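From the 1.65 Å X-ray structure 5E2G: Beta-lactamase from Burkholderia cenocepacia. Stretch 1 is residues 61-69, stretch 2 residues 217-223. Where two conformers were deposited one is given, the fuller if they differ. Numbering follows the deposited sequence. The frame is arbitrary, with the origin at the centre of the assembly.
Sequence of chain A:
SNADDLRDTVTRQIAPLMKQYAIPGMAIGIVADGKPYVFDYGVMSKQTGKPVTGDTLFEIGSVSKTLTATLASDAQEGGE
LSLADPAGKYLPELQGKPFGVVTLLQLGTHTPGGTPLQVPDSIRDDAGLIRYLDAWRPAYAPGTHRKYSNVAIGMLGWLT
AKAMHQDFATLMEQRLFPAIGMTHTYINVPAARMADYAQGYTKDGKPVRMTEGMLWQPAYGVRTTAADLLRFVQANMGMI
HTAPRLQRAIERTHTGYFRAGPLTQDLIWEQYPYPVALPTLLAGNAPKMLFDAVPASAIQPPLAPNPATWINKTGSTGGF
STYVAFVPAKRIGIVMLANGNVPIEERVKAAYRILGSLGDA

Stretch 1, residues 61-69: GSVSKTLTA
Stretch 2 (217-223) QPAYGVR

Stretch 1 is helical through Lys65-Ala69, and the helix runs on later in the chain; Gln217, Pro218 and Ala219 belong to a helix that begins earlier in the chain. Nearest CA pairs set an antiparallel register: Thr68 CA to Pro218 CA is 6.0 Å, Lys65 CA to Ala219 CA is 5.4 Å and Gly61 CA to Tyr220 CA is 4.4 Å, so the backbones converge toward Gly61. Together the stretches bury 381 Å².

Gln217 points away, at chi1 -20°, between wells; Gln217 O accepts Gly221 N at 3.3 Å. Pro218 (phi/psi -71/-26, C-gamma exo) offers its carbonyl, and Thr68 OG1 (chi1 m) donates to Pro218 O at 2.9 Å, pinning the far end of the register. Ala219 (-94/-35) turns its CB away and meets stretch 1 most closely through its backbone, Ala219 O lying 3.2 Å from Lys65 CG. That lysine is extended (m, t, t, t), and Lys65 NZ reaches Ser62 OG in a weak 3.2 Å hydrogen bond.

Tyr220 departs from helical values (-157/23; chi1 p, chi2 -91°), its ring leading away. Tyr220 CA sits 3.3 Å from Gly61 O, with 150° at the hydrogen, a CA-H...O contact. Gly61 has phi/psi 55/-134, a positive phi that favours glycine; Gly61 O also accepts Ser64 N at 2.9 Å and Ser64 OG at 2.7 Å.

Gly221 (-84/0) comes near Ser64, but Gly221 N, 3.4 Å from Ser64 OG, has too poor an angle to bond. The next amide succeeds: Val222 N donates to Ser64 OG (chi1 m) at 3.0 Å and 156°. Val222 (-85/127, chi1 t) points toward stretch 1, Val222 CG2 meeting Leu67 CD1 (Leu67 m, t) at 3.9 Å in an apolar contact. One water accepts from Gly61 N (3.0 Å) and donates to Tyr220 O (2.6 Å) and Val222 O (2.7 Å). Arg223, a strand residue at -110/139, makes no cross-stretch contact; Arg223 NE donates to Gly221 O at 3.1 Å.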

# COMPACT_ATOMS: atom_id res chain seq x y z
N GLY A 61 -3.52 5.44 3.24
CA GLY A 61 -2.44 5.22 4.19
C GLY A 61 -1.26 4.51 3.55
O GLY A 61 -0.82 4.85 2.45
N SER A 62 -0.75 3.48 4.25
CA SER A 62 0.45 2.77 3.83
C SER A 62 0.26 1.95 2.56
O SER A 62 1.26 1.47 2.02
CB SER A 62 0.93 1.87 4.96
OG SER A 62 1.37 2.62 6.07
N VAL A 63 -0.97 1.78 2.08
CA VAL A 63 -1.14 1.16 0.78
C VAL A 63 -0.51 2.03 -0.30
O VAL A 63 -0.13 1.54 -1.37
CB VAL A 63 -2.64 0.87 0.51
CG1 VAL A 63 -2.82 0.20 -0.84
CG2 VAL A 63 -3.23 0.01 1.61
N SER A 64 -0.35 3.33 -0.02
CA SER A 64 0.43 4.21 -0.90
C SER A 64 1.78 3.59 -1.24
O SER A 64 2.24 3.67 -2.38
CB SER A 64 0.65 5.57 -0.23
OG SER A 64 -0.57 6.19 0.12
N LYS A 65 2.42 2.94 -0.27
CA LYS A 65 3.74 2.37 -0.47
C LYS A 65 3.77 1.27 -1.53
O LYS A 65 4.84 0.99 -2.08
CB LYS A 65 4.27 1.83 0.85
CG LYS A 65 4.09 2.76 2.04
CD LYS A 65 4.29 2.01 3.36
CE LYS A 65 4.27 2.96 4.57
NZ LYS A 65 4.55 2.25 5.85
N THR A 66 2.63 0.64 -1.84
CA THR A 66 2.64 -0.33 -2.92
C THR A 66 2.86 0.36 -4.26
O THR A 66 3.49 -0.22 -5.16
CB THR A 66 1.36 -1.16 -2.95
OG1 THR A 66 0.22 -0.34 -3.19
CG2 THR A 66 1.17 -1.91 -1.63
N LEU A 67 2.36 1.60 -4.42
CA LEU A 67 2.57 2.32 -5.67
C LEU A 67 3.98 2.86 -5.77
O LEU A 67 4.59 2.82 -6.84
CB LEU A 67 1.54 3.44 -5.79
CG LEU A 67 0.12 2.91 -5.96
CD1 LEU A 67 -0.91 3.86 -5.37
CD2 LEU A 67 -0.17 2.63 -7.43
N THR A 68 4.51 3.35 -4.65
CA THR A 68 5.92 3.73 -4.59
C THR A 68 6.82 2.55 -4.95
O THR A 68 7.77 2.70 -5.73
CB THR A 68 6.25 4.25 -3.20
OG1 THR A 68 5.39 5.36 -2.89
CG2 THR A 68 7.69 4.72 -3.14
N ALA A 69 6.54 1.37 -4.39
CA ALA A 69 7.33 0.19 -4.72
C ALA A 69 7.26 -0.12 -6.21
O ALA A 69 8.26 -0.52 -6.81
CB ALA A 69 6.84 -1.01 -3.91
N GLN A 217 4.49 12.07 0.93
CA GLN A 217 3.99 11.57 -0.35
C GLN A 217 4.35 10.11 -0.58
O GLN A 217 3.46 9.32 -0.94
CB GLN A 217 4.51 12.45 -1.49
CG GLN A 217 4.96 13.82 -1.04
CD GLN A 217 5.53 14.64 -2.17
OE1 GLN A 217 6.70 14.50 -2.52
NE2 GLN A 217 4.70 15.49 -2.76
N PRO A 218 5.61 9.67 -0.40
CA PRO A 218 5.92 8.27 -0.73
C PRO A 218 5.33 7.28 0.24
O PRO A 218 5.10 6.13 -0.14
CB PRO A 218 7.46 8.24 -0.70
CG PRO A 218 7.91 9.65 -0.62
CD PRO A 218 6.81 10.38 0.07
N ALA A 219 5.07 7.68 1.49
CA ALA A 219 4.68 6.72 2.51
C ALA A 219 3.17 6.60 2.66
O ALA A 219 2.67 5.50 2.94
CB ALA A 219 5.30 7.11 3.85
N TYR A 220 2.42 7.69 2.48
CA TYR A 220 0.98 7.62 2.73
C TYR A 220 0.21 8.71 1.99
O TYR A 220 -0.90 9.04 2.42
CB TYR A 220 0.70 7.72 4.23
CG TYR A 220 1.37 8.90 4.91
CD1 TYR A 220 2.63 8.78 5.47
CD2 TYR A 220 0.73 10.15 5.00
CE1 TYR A 220 3.25 9.85 6.10
CE2 TYR A 220 1.34 11.23 5.63
CZ TYR A 220 2.61 11.07 6.19
OH TYR A 220 3.23 12.12 6.82
N GLY A 221 0.75 9.27 0.91
CA GLY A 221 0.17 10.44 0.29
C GLY A 221 -0.94 10.19 -0.70
O GLY A 221 -1.48 11.16 -1.24
N VAL A 222 -1.33 8.94 -0.94
CA VAL A 222 -2.28 8.64 -2.00
C VAL A 222 -3.71 8.81 -1.50
O VAL A 222 -4.10 8.26 -0.47
CB VAL A 222 -2.07 7.22 -2.57
CG1 VAL A 222 -3.12 6.94 -3.62
CG2 VAL A 222 -0.68 7.08 -3.17
N ARG A 223 -4.48 9.60 -2.24
CA ARG A 223 -5.93 9.62 -2.19
C ARG A 223 -6.44 9.02 -3.49
O ARG A 223 -5.87 9.28 -4.56
CB ARG A 223 -6.45 11.05 -2.03
CG ARG A 223 -6.58 11.54 -0.59
CD ARG A 223 -5.30 11.46 0.23
NE ARG A 223 -4.22 12.30 -0.26
CZ ARG A 223 -3.97 13.54 0.17
NH1 ARG A 223 -4.74 14.09 1.10
NH2 ARG A 223 -2.96 14.23 -0.34
O HOH W 1 -3.40 8.25 2.10